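Local coordinates for 3-keto-5-aminohexanoate cleavage protein (Archaeoglobus fulgidus, PDB 3LOT) that probably catalyses the zinc-dependent cleavage of 3-keto-5-aminohexanoate, as a TIM-barrel member of the beta-keto acid cleavage enzyme family, at residues V10-T15 with V39-A44; A46-I51 with P109-F114; W234-A239 with T248-M253; V257-E262 with E281-I286. All blocks are in the same frame, centred on the assembly; numbering follows the deposited sequence.

Interaction 1: V10-T15 with V39-A44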
loop_
_atom_site.group_PDB
_atom_site.type_symbol
_atom_site.label_atom_id
_atom_site.label_comp_id
_atom_site.label_asym_id
_atom_site.label_seq_id
_atom_site.Cartn_x
_atom_site.Cartn_y
_atom_site.Cartn_z
ATOM N N VAL D 10 -14.470 8.716 21.393
ATOM C CA VAL D 10 -14.718 9.947 20.664
ATOM C C VAL D 10 -14.174 11.164 21.443
ATOM O O VAL D 10 -14.641 11.465 22.583
ATOM C CB VAL D 10 -16.201 10.123 20.386
ATOM C CG1 VAL D 10 -16.414 11.363 19.459
ATOM C CG2 VAL D 10 -16.789 8.858 19.681
ATOM N N THR D 11 -13.193 11.856 20.852
ATOM C CA THR D 11 -12.605 13.047 21.454
ATOM C C THR D 11 -13.207 14.258 20.814
ATOM O O THR D 11 -13.411 14.273 19.590
ATOM C CB THR D 11 -11.083 13.101 21.272
ATOM O OG1 THR D 11 -10.500 11.993 21.966
ATOM C CG2 THR D 11 -10.547 14.433 21.856
ATOM N N CYS D 12 -13.552 15.274 21.606
ATOM C CA CYS D 12 -14.019 16.518 20.978
ATOM C C CYS D 12 -13.042 17.668 21.202
ATOM O O CYS D 12 -12.799 18.042 22.336
ATOM C CB CYS D 12 -15.431 16.891 21.410
ATOM S SG CYS D 12 -16.123 18.189 20.323
ATOM N N ALA D 13 -12.459 18.169 20.110
ATOM C CA ALA D 13 -11.489 19.276 20.147
ATOM C C ALA D 13 -12.232 20.613 20.059
ATOM O O ALA D 13 -12.740 20.990 19.012
ATOM C CB ALA D 13 -10.452 19.122 19.033
ATOM N N ILE D 14 -12.283 21.329 21.175
ATOM C CA ILE D 14 -13.296 22.366 21.368
ATOM C C ILE D 14 -13.065 23.677 20.580
ATOM O O ILE D 14 -14.037 24.275 20.061
ATOM C CB ILE D 14 -13.451 22.705 22.870
ATOM C CG1 ILE D 14 -13.923 21.474 23.672
ATOM C CG2 ILE D 14 -14.366 23.952 23.106
ATOM C CD1 ILE D 14 -15.272 20.835 23.223
ATOM N N THR D 15 -11.818 24.155 20.520
ATOM C CA THR D 15 -11.576 25.423 19.869
ATOM C C THR D 15 -10.254 25.588 19.112
ATOM O O THR D 15 -10.207 26.282 18.105
ATOM C CB THR D 15 -11.863 26.646 20.822
ATOM O OG1 THR D 15 -11.894 27.870 20.054
ATOM C CG2 THR D 15 -10.866 26.804 21.963
ATOM N N VAL D 39 -18.529 20.691 28.177
ATOM C CA VAL D 39 -19.518 19.967 29.012
ATOM C C VAL D 39 -20.643 19.456 28.094
ATOM O O VAL D 39 -21.070 18.280 28.160
ATOM C CB VAL D 39 -20.011 20.826 30.194
ATOM C CG1 VAL D 39 -21.076 20.082 30.999
ATOM C CG2 VAL D 39 -18.823 21.205 31.099
ATOM N N LYS D 40 -21.093 20.305 27.180
ATOM C CA LYS D 40 -22.052 19.850 26.178
ATOM C C LYS D 40 -21.502 18.710 25.307
ATOM O O LYS D 40 -22.228 17.791 24.989
ATOM C CB LYS D 40 -22.520 21.010 25.310
ATOM C CG LYS D 40 -23.414 21.984 26.126
ATOM C CD LYS D 40 -23.805 23.244 25.376
ATOM C CE LYS D 40 -24.144 24.378 26.378
ATOM N NZ LYS D 40 -24.631 25.614 25.712
ATOM N N ALA D 41 -20.233 18.774 24.924
ATOM C CA ALA D 41 -19.651 17.732 24.088
ATOM C C ALA D 41 -19.590 16.372 24.812
ATOM O O ALA D 41 -19.940 15.306 24.243
ATOM C CB ALA D 41 -18.248 18.172 23.612
ATOM N N ALA D 42 -19.203 16.436 26.088
ATOM C CA ALA D 42 -19.209 15.286 26.976
ATOM C C ALA D 42 -20.555 14.634 27.066
ATOM O O ALA D 42 -20.667 13.431 26.974
ATOM C CB ALA D 42 -18.739 15.693 28.375
ATOM N N GLU D 43 -21.586 15.443 27.255
ATOM C CA GLU D 43 -22.927 14.956 27.387
ATOM C C GLU D 43 -23.435 14.365 26.085
ATOM O O GLU D 43 -24.295 13.502 26.112
ATOM C CB GLU D 43 -23.841 16.078 27.866
ATOM C CG GLU D 43 -23.589 16.417 29.369
ATOM C CD GLU D 43 -24.532 17.538 29.887
ATOM O OE1 GLU D 43 -25.451 17.917 29.106
ATOM O OE2 GLU D 43 -24.343 18.021 31.050
ATOM N N ALA D 44 -22.862 14.784 24.962
ATOM C CA ALA D 44 -23.176 14.213 23.643
ATOM C C ALA D 44 -22.431 12.891 23.344
ATOM O O ALA D 44 -22.641 12.277 22.309
ATOM C CB ALA D 44 -22.886 15.255 22.537
#
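Cys12 and Ile14 of strand 7-13 and the loop after it meet a single methyl, that of Ala41 on helix 31-43. Cys12 CB lies 3.8 Å from Ala41 CB. With chi1 at -166° the sulfur is turned so that Cys12 SG also reaches Ala41 CB, at 3.9 Å. Ile14 uses the far end of its longer branch, and Ile14 CD1 stands 4.0 Å from Ala41 CB. The three groups are buried. The backbones come close here, with Cys12 CA 6.5 Å from Ala41 CA.

Further out, Ile14 also rests on Ile34, Glu37 and Ala38, so it covers more than one turn of helix 31-43. Cys12 also touches Asn276 and Val280 of helix 276-289. The backbone of Cys12 is hydrogen-bonded to Met48 and His50, and that of Thr11 and Ala13 to strand 256-259. Strand 7-13 is thereby fixed between two parallel neighbours, and the contact packs the helix of a beta-alpha-beta unit on its first strand. The side chain of Ile14 is about 6 Å from those of Glu262 and His50, which bind zinc. The contact is apolar van der Waals packing, so it depends on fit and burial and has no directional bond.

Interaction 2: A46-I51 with P109-F114. With ZN (zinc ion), chain P.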
loop_
_atom_site.group_PDB
_atom_site.type_symbol
_atom_site.label_atom_id
_atom_site.label_comp_id
_atom_site.label_asym_id
_atom_site.label_seq_id
_atom_site.Cartn_x
_atom_site.Cartn_y
_atom_site.Cartn_z
ATOM N N ALA D 46 -18.756 12.496 23.954
ATOM C CA ALA D 46 -17.299 12.671 23.966
ATOM C C ALA D 46 -16.748 12.292 25.310
ATOM O O ALA D 46 -16.935 12.998 26.326
ATOM C CB ALA D 46 -16.877 14.107 23.636
ATOM N N GLY D 47 -16.028 11.188 25.319
ATOM C CA GLY D 47 -15.419 10.720 26.536
ATOM C C GLY D 47 -14.198 11.544 26.906
ATOM O O GLY D 47 -13.749 11.489 28.072
HETATM N N MSE D 48 -13.659 12.255 25.908
HETATM C CA MSE D 48 -12.506 13.149 26.067
HETATM C C MSE D 48 -12.740 14.477 25.327
HETATM O O MSE D 48 -13.283 14.507 24.218
HETATM C CB MSE D 48 -11.225 12.479 25.546
HETATM C CG MSE D 48 -9.917 13.181 25.991
HETATM SE SE MSE D 48 -8.271 12.086 25.949
HETATM C CE MSE D 48 -8.441 11.128 24.242
ATOM N N VAL D 49 -12.317 15.564 25.969
ATOM C CA VAL D 49 -12.307 16.870 25.364
ATOM C C VAL D 49 -10.876 17.395 25.284
ATOM O O VAL D 49 -10.062 17.213 26.208
ATOM C CB VAL D 49 -13.222 17.879 26.097
ATOM C CG1 VAL D 49 -14.631 17.460 25.951
ATOM C CG2 VAL D 49 -12.847 18.080 27.545
ATOM N N HIS D 50 -10.585 18.060 24.174
ATOM C CA HIS D 50 -9.276 18.641 23.957
ATOM C C HIS D 50 -9.336 20.164 24.027
ATOM O O HIS D 50 -10.090 20.760 23.304
ATOM C CB HIS D 50 -8.740 18.159 22.628
ATOM C CG HIS D 50 -7.410 18.709 22.302
ATOM N ND1 HIS D 50 -6.304 18.501 23.098
ATOM C CD2 HIS D 50 -7.002 19.499 21.277
ATOM C CE1 HIS D 50 -5.269 19.118 22.561
ATOM N NE2 HIS D 50 -5.661 19.703 21.447
ATOM N N ILE D 51 -8.549 20.748 24.936
ATOM C CA ILE D 51 -8.683 22.156 25.341
ATOM C C ILE D 51 -7.463 23.022 24.950
ATOM O O ILE D 51 -6.314 22.655 25.250
ATOM C CB ILE D 51 -8.933 22.276 26.889
ATOM C CG1 ILE D 51 -10.248 21.555 27.295
ATOM C CG2 ILE D 51 -8.924 23.750 27.367
ATOM C CD1 ILE D 51 -11.513 21.938 26.509
ATOM N N PRO D 109 -2.357 17.457 34.185
ATOM C CA PRO D 109 -3.521 16.823 33.624
ATOM C C PRO D 109 -3.296 15.331 33.413
ATOM O O PRO D 109 -2.155 14.850 33.430
ATOM C CB PRO D 109 -3.688 17.517 32.246
ATOM C CG PRO D 109 -2.292 17.945 31.879
ATOM C CD PRO D 109 -1.608 18.253 33.192
ATOM N N GLU D 110 -4.392 14.617 33.204
ATOM C CA GLU D 110 -4.348 13.188 32.935
ATOM C C GLU D 110 -3.680 12.867 31.607
ATOM O O GLU D 110 -3.039 11.830 31.475
ATOM C CB GLU D 110 -5.757 12.591 32.919
ATOM C CG GLU D 110 -6.535 12.620 34.273
ATOM C CD GLU D 110 -7.817 11.817 34.200
ATOM O OE1 GLU D 110 -8.851 12.385 33.775
ATOM O OE2 GLU D 110 -7.810 10.613 34.533
ATOM N N ILE D 111 -3.904 13.713 30.610
ATOM C CA ILE D 111 -3.373 13.491 29.270
ATOM C C ILE D 111 -3.176 14.889 28.654
ATOM O O ILE D 111 -3.907 15.852 28.987
ATOM C CB ILE D 111 -4.339 12.553 28.472
ATOM C CG1 ILE D 111 -3.817 12.241 27.062
ATOM C CG2 ILE D 111 -5.803 13.140 28.413
ATOM C CD1 ILE D 111 -4.391 10.995 26.504
ATOM N N ALA D 112 -2.152 15.031 27.832
ATOM C CA ALA D 112 -1.900 16.280 27.125
ATOM C C ALA D 112 -1.215 16.005 25.788
ATOM O O ALA D 112 -0.624 14.939 25.601
ATOM C CB ALA D 112 -1.094 17.225 27.933
ATOM N N THR D 113 -1.324 16.936 24.846
ATOM C CA THR D 113 -0.825 16.621 23.522
ATOM C C THR D 113 0.693 16.827 23.504
ATOM O O THR D 113 1.222 17.610 24.282
ATOM C CB THR D 113 -1.571 17.368 22.383
ATOM O OG1 THR D 113 -1.420 18.776 22.482
ATOM C CG2 THR D 113 -3.026 17.042 22.451
ATOM N N PHE D 114 1.349 16.097 22.602
ATOM C CA PHE D 114 2.792 15.911 22.543
ATOM C C PHE D 114 3.097 15.762 21.049
ATOM O O PHE D 114 3.071 14.655 20.542
ATOM C CB PHE D 114 3.137 14.603 23.289
ATOM C CG PHE D 114 4.577 14.450 23.682
ATOM C CD1 PHE D 114 5.549 14.304 22.730
ATOM C CD2 PHE D 114 4.923 14.399 25.013
ATOM C CE1 PHE D 114 6.867 14.104 23.097
ATOM C CE2 PHE D 114 6.231 14.188 25.421
ATOM C CZ PHE D 114 7.236 14.031 24.465
HETATM ZN ZN ZN P . -5.122 21.116 19.543
#
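The zinc site of the barrel takes one ligand from this contact, His50 on strand 48-54. His50 NE2 is 2.4 Å from the zinc ion, and His52 and Glu262 also bind the metal. The imidazole hangs anti to the backbone N of His50 (chi1 179°), which carries it toward strand 111-115. There Thr113 stands near the ring, but the modelled approach is too close to be trusted. His50 ND1 is hydrogen-bonded to Asn84 OD1 on strand 82-85, the strand between the two segments. The ring is thus held at both nitrogens, by metal on one and amide on the other, and its rotation is fixed.

Two residues back, Met48, a selenomethionine, meets Ile111. In the conformer described, one of two, Met48 SE lies 3.6 Å from Ile111 CG2. Both residues touch Val82. The two segments are not paired directly: His50 CA and Ala112 CA are 8.4 Å apart. Thr113 OG1 hydrogen-bonds an unidentified molecule, probably from the crystallisation liquor, which may mark a pocket near His50. Met48 and Ile111 pack apolar groups beside the zinc-binding His50, where Asn84 as second-shell acceptor would probably keep the proton of His50 on ND1 and leave NE2 to zinc.

Interaction 3: W234-A239 with T248-M253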
loop_
_atom_site.group_PDB
_atom_site.type_symbol
_atom_site.label_atom_id
_atom_site.label_comp_id
_atom_site.label_asym_id
_atom_site.label_seq_id
_atom_site.Cartn_x
_atom_site.Cartn_y
_atom_site.Cartn_z
ATOM N N TRP D 234 -4.571 4.361 18.806
ATOM C CA TRP D 234 -4.562 5.543 17.940
ATOM C C TRP D 234 -5.935 6.151 17.713
ATOM O O TRP D 234 -6.962 5.478 17.772
ATOM C CB TRP D 234 -3.911 5.232 16.591
ATOM C CG TRP D 234 -4.641 4.195 15.774
ATOM C CD1 TRP D 234 -4.623 2.844 15.952
ATOM C CD2 TRP D 234 -5.469 4.439 14.633
ATOM N NE1 TRP D 234 -5.423 2.229 15.007
ATOM C CE2 TRP D 234 -5.930 3.188 14.172
ATOM C CE3 TRP D 234 -5.862 5.583 13.969
ATOM C CZ2 TRP D 234 -6.801 3.066 13.091
ATOM C CZ3 TRP D 234 -6.655 5.461 12.855
ATOM C CH2 TRP D 234 -7.139 4.194 12.441
ATOM N N SER D 235 -5.901 7.450 17.467
ATOM C CA SER D 235 -7.041 8.252 17.076
ATOM C C SER D 235 -6.650 8.976 15.813
ATOM O O SER D 235 -5.472 9.033 15.422
ATOM C CB SER D 235 -7.356 9.264 18.200
ATOM O OG SER D 235 -8.512 10.059 17.925
ATOM N N LEU D 236 -7.622 9.579 15.176
ATOM C CA LEU D 236 -7.405 10.326 13.940
ATOM C C LEU D 236 -8.242 11.604 13.887
ATOM O O LEU D 236 -9.351 11.647 14.465
ATOM C CB LEU D 236 -7.741 9.447 12.759
ATOM C CG LEU D 236 -7.729 10.042 11.340
ATOM C CD1 LEU D 236 -7.323 8.978 10.310
ATOM C CD2 LEU D 236 -9.068 10.698 11.016
ATOM N N VAL D 237 -7.662 12.620 13.239
ATOM C CA VAL D 237 -8.266 13.905 12.883
ATOM C C VAL D 237 -8.235 14.066 11.365
ATOM O O VAL D 237 -7.163 14.007 10.740
ATOM C CB VAL D 237 -7.454 15.088 13.424
ATOM C CG1 VAL D 237 -8.077 16.433 12.949
ATOM C CG2 VAL D 237 -7.362 15.023 14.959
ATOM N N GLY D 238 -9.402 14.254 10.765
ATOM C CA GLY D 238 -9.508 14.787 9.415
ATOM C C GLY D 238 -9.845 16.280 9.443
ATOM O O GLY D 238 -10.817 16.665 10.050
ATOM N N ALA D 239 -9.021 17.120 8.819
ATOM C CA ALA D 239 -9.253 18.570 8.799
ATOM C C ALA D 239 -10.441 18.899 7.914
ATOM O O ALA D 239 -10.661 18.271 6.877
ATOM C CB ALA D 239 -7.988 19.320 8.292
ATOM N N THR D 248 -14.832 8.266 10.202
ATOM C CA THR D 248 -15.504 6.990 9.910
ATOM C C THR D 248 -14.542 5.880 9.403
ATOM O O THR D 248 -14.597 4.754 9.900
ATOM C CB THR D 248 -16.713 7.178 8.957
ATOM O OG1 THR D 248 -17.559 8.218 9.474
ATOM C CG2 THR D 248 -17.529 5.883 8.796
ATOM N N LEU D 249 -13.646 6.210 8.467
ATOM C CA LEU D 249 -12.551 5.329 8.078
ATOM C C LEU D 249 -11.786 4.790 9.312
ATOM O O LEU D 249 -11.572 3.573 9.455
ATOM C CB LEU D 249 -11.589 6.063 7.142
ATOM C CG LEU D 249 -10.343 5.334 6.664
ATOM C CD1 LEU D 249 -10.739 4.015 5.860
ATOM C CD2 LEU D 249 -9.478 6.294 5.790
ATOM N N ALA D 250 -11.398 5.703 10.186
ATOM C CA ALA D 250 -10.639 5.350 11.401
ATOM C C ALA D 250 -11.401 4.298 12.195
ATOM O O ALA D 250 -10.834 3.274 12.546
ATOM C CB ALA D 250 -10.338 6.579 12.260
ATOM N N VAL D 251 -12.692 4.530 12.444
ATOM C CA VAL D 251 -13.511 3.574 13.198
ATOM C C VAL D 251 -13.576 2.218 12.501
ATOM O O VAL D 251 -13.506 1.177 13.144
ATOM C CB VAL D 251 -14.913 4.142 13.511
ATOM C CG1 VAL D 251 -15.839 3.063 14.098
ATOM C CG2 VAL D 251 -14.774 5.287 14.512
ATOM N N ILE D 252 -13.701 2.232 11.172
ATOM C CA ILE D 252 -13.764 1.007 10.404
ATOM C C ILE D 252 -12.419 0.242 10.594
ATOM O O ILE D 252 -12.386 -0.993 10.636
ATOM C CB ILE D 252 -14.052 1.312 8.911
ATOM C CG1 ILE D 252 -15.510 1.768 8.739
ATOM C CG2 ILE D 252 -13.770 0.083 8.008
ATOM C CD1 ILE D 252 -15.773 2.453 7.451
HETATM N N MSE D 253 -11.331 0.978 10.711
HETATM C CA MSE D 253 -9.995 0.391 10.849
HETATM C C MSE D 253 -9.693 0.045 12.291
HETATM O O MSE D 253 -8.594 -0.363 12.596
HETATM C CB MSE D 253 -8.921 1.363 10.353
HETATM C CG MSE D 253 -8.973 1.658 8.857
HETATM SE SE MSE D 253 -7.861 3.106 8.313
HETATM C CE MSE D 253 -6.156 2.522 9.055
HETATM O O HOH W 1 -6.213 -0.476 14.964
#
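Apolar packing joins Trp234 and Leu236 of strand 232-238 to Ala250 of helix 243-252 and Met253 just past its end. Ala250 CB touches both strand residues, 3.9 Å from Trp234 CZ3 and 3.9 Å from Leu236 CB. The six-membered ring of Trp234 also reaches the helix backbone, with Trp234 CH2 3.8 Å from Ala250 CA. Met253 is a selenomethionine. Its CB comes to the indole at the edge and in the plane, Met253 CB lying 3.9 Å from Trp234 CZ2. The chain then bends at chi3 (54°). Met253 CE comes in from out of the ring plane, to within 3.9 Å of Trp234 CH2.

Strand 232-238, helix 243-252 and strand 256-259 form a beta-alpha-beta unit of the barrel, and here the helix packs on the first strand. The backbones of Trp234 and Leu236 are hydrogen-bonded to Asp256 and Arg258 of the second.

The polar link runs through water. Trp234 NE1 donates to a water 2.8 Å away, in the plane of the indole. The same water gives a weak bond to Met253 O. A leucine in place of Trp234 would probably leave this water without its donor and open a gap beside Met253 CB. Met253 also packs on Val216 and Lys220 of helix 213-226, and on Val213 of a neighbouring subunit.

Interaction 4: V257-E262 with E281-I286. With ZN (zinc ion), chain P.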
loop_
_atom_site.group_PDB
_atom_site.type_symbol
_atom_site.label_atom_id
_atom_site.label_comp_id
_atom_site.label_asym_id
_atom_site.label_seq_id
_atom_site.Cartn_x
_atom_site.Cartn_y
_atom_site.Cartn_z
ATOM N N VAL D 257 -11.603 8.241 17.180
ATOM C CA VAL D 257 -11.895 9.384 16.368
ATOM C C VAL D 257 -11.992 10.685 17.191
ATOM O O VAL D 257 -12.443 10.695 18.352
ATOM C CB VAL D 257 -13.166 9.141 15.579
ATOM C CG1 VAL D 257 -14.375 8.828 16.540
ATOM C CG2 VAL D 257 -13.465 10.342 14.677
ATOM N N ARG D 258 -11.535 11.771 16.571
ATOM C CA ARG D 258 -11.635 13.120 17.109
ATOM C C ARG D 258 -12.420 13.964 16.130
ATOM O O ARG D 258 -12.221 13.849 14.882
ATOM C CB ARG D 258 -10.253 13.742 17.314
ATOM C CG ARG D 258 -10.261 15.199 17.729
ATOM C CD ARG D 258 -8.899 15.674 18.219
ATOM N NE ARG D 258 -8.451 16.868 17.518
ATOM C CZ ARG D 258 -7.343 17.528 17.800
ATOM N NH1 ARG D 258 -6.550 17.168 18.827
ATOM N NH2 ARG D 258 -7.025 18.581 17.077
ATOM N N VAL D 259 -13.333 14.758 16.691
ATOM C CA VAL D 259 -14.148 15.703 15.944
ATOM C C VAL D 259 -14.018 17.043 16.701
ATOM O O VAL D 259 -13.207 17.174 17.622
ATOM C CB VAL D 259 -15.614 15.240 15.826
ATOM C CG1 VAL D 259 -15.701 13.930 15.058
ATOM C CG2 VAL D 259 -16.314 15.109 17.236
ATOM N N GLY D 260 -14.750 18.054 16.286
ATOM C CA GLY D 260 -14.738 19.292 17.059
ATOM C C GLY D 260 -14.411 20.491 16.204
ATOM O O GLY D 260 -13.808 20.345 15.122
ATOM N N LEU D 261 -14.841 21.652 16.696
ATOM C CA LEU D 261 -14.709 22.942 15.998
ATOM C C LEU D 261 -13.276 23.370 15.882
ATOM O O LEU D 261 -12.949 24.171 15.039
ATOM C CB LEU D 261 -15.533 24.049 16.675
ATOM C CG LEU D 261 -17.052 23.849 16.763
ATOM C CD1 LEU D 261 -17.755 25.136 17.223
ATOM C CD2 LEU D 261 -17.591 23.446 15.476
ATOM N N GLU D 262 -12.390 22.819 16.712
ATOM C CA GLU D 262 -10.979 23.025 16.464
ATOM C C GLU D 262 -10.497 22.602 15.055
ATOM O O GLU D 262 -9.625 23.283 14.479
ATOM C CB GLU D 262 -10.148 22.352 17.552
ATOM C CG GLU D 262 -8.689 22.125 17.169
ATOM C CD GLU D 262 -7.837 21.793 18.395
ATOM O OE1 GLU D 262 -8.337 21.716 19.550
ATOM O OE2 GLU D 262 -6.656 21.637 18.144
ATOM N N GLU D 281 -22.624 14.453 18.216
ATOM C CA GLU D 281 -23.853 13.677 17.995
ATOM C C GLU D 281 -23.822 12.923 16.673
ATOM O O GLU D 281 -24.214 11.768 16.622
ATOM C CB GLU D 281 -25.089 14.567 18.044
ATOM C CG GLU D 281 -25.261 15.172 19.398
ATOM C CD GLU D 281 -26.234 16.359 19.476
ATOM O OE1 GLU D 281 -26.688 16.915 18.451
ATOM O OE2 GLU D 281 -26.565 16.711 20.625
ATOM N N LYS D 282 -23.351 13.586 15.626
ATOM C CA LYS D 282 -23.207 12.953 14.287
ATOM C C LYS D 282 -22.251 11.759 14.291
ATOM O O LYS D 282 -22.571 10.677 13.768
ATOM C CB LYS D 282 -22.731 13.981 13.276
ATOM C CG LYS D 282 -22.570 13.454 11.844
ATOM C CD LYS D 282 -22.373 14.642 10.913
ATOM C CE LYS D 282 -22.506 14.269 9.469
ATOM N NZ LYS D 282 -23.925 14.026 9.173
HETATM N N MSE D 283 -21.091 11.942 14.908
HETATM C CA MSE D 283 -20.088 10.909 14.868
HETATM C C MSE D 283 -20.586 9.737 15.713
HETATM O O MSE D 283 -20.383 8.587 15.331
HETATM C CB MSE D 283 -18.736 11.427 15.359
HETATM C CG MSE D 283 -17.593 10.417 15.212
HETATM SE SE MSE D 283 -17.243 10.002 13.303
HETATM C CE MSE D 283 -17.308 8.241 13.553
ATOM N N VAL D 284 -21.285 10.022 16.817
ATOM C CA VAL D 284 -21.888 8.965 17.675
ATOM C C VAL D 284 -22.960 8.173 16.934
ATOM O O VAL D 284 -23.005 6.944 17.035
ATOM C CB VAL D 284 -22.407 9.504 19.030
ATOM C CG1 VAL D 284 -23.213 8.431 19.813
ATOM C CG2 VAL D 284 -21.199 10.020 19.911
ATOM N N ARG D 285 -23.774 8.855 16.126
ATOM C CA ARG D 285 -24.716 8.148 15.271
ATOM C C ARG D 285 -24.003 7.172 14.334
ATOM O O ARG D 285 -24.461 6.040 14.173
ATOM C CB ARG D 285 -25.566 9.134 14.476
ATOM C CG ARG D 285 -26.634 9.825 15.331
ATOM C CD ARG D 285 -27.689 10.476 14.463
ATOM N NE ARG D 285 -27.140 11.533 13.623
ATOM C CZ ARG D 285 -26.980 12.812 13.986
ATOM N NH1 ARG D 285 -27.309 13.246 15.193
ATOM N NH2 ARG D 285 -26.470 13.674 13.128
ATOM N N ILE D 286 -22.884 7.593 13.734
ATOM C CA ILE D 286 -22.170 6.739 12.782
ATOM C C ILE D 286 -21.520 5.572 13.543
ATOM O O ILE D 286 -21.608 4.419 13.137
ATOM C CB ILE D 286 -21.086 7.581 12.023
ATOM C CG1 ILE D 286 -21.775 8.631 11.121
ATOM C CG2 ILE D 286 -20.135 6.679 11.223
ATOM C CD1 ILE D 286 -20.766 9.693 10.577
HETATM ZN ZN ZN P . -5.122 21.116 19.543
#
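Strand 256-259 is one of the parallel barrel strands, and the loop after it supplies a zinc ligand. Its outward-facing valines pack on helix 276-289 through one residue, the selenomethionine Met283. Val257 and Met283 reach toward each other tip to tip, with Val257 CG1 3.8 Å from Met283 CG. The other methyl, Val257 CG2, is 4.0 Å from Met283 SE. Val259 meets the base of the same chain: Val259 CG1 is 3.9 Å from Met283 CB. In Met283, chi1 (-174°) sets CG against Val257 CG1, and the turn at chi2 (64°) brings SE to Val257 CG2. The buried cluster is apolar throughout. Farther out on helix 276-289, Lys282 and Arg285 make salt bridges to Glu289 of a neighbouring subunit.

Arg258, between the two valines, points away from the helix. Arg258 NH2 makes a salt bridge with Glu262 OE2 at 3.3 Å. Glu262 OE2 also binds the zinc ion at 2.1 Å, beside His50 and His52. Arg258 NH2 bridges to Asp263 as well. Glu262 OE2 is thus gripped by a metal and a guanidinium, which together would probably hold the carboxylate from turning. Gly260 allows the chain to leave the strand, since a side chain at its backbone angles would press on the preceding carbonyl oxygen.

Strand 256-259 lies between strands 7-13 and 232-238, bonded to both through its backbone. Met283 also touches Val251, so helix 243-252 packs alongside.

How the interactions relate
Interactions 1, 3 and 4 each pack a helix on a strand of one barrel, while interaction 2 lies within the barrel wall and its interior. Strands 7-13 and 48-54 are adjacent, and Cys12 N lies 2.7 Å from Met48 O, joining interactions 1 and 2. On its other side strand 7-13 meets strand 256-259, where Ala13 N is 2.8 Å from Val259 O. The next pairing brings in interaction 3, with Leu236 O 3.0 Å from Arg258 N. Interactions 2 and 4 have centres about 15 Å apart yet share the zinc ion. Interaction 3 is remote from it: the side chain of Leu236 is about 14 Å away. Interactions 3 and 4 both reach a neighbouring subunit.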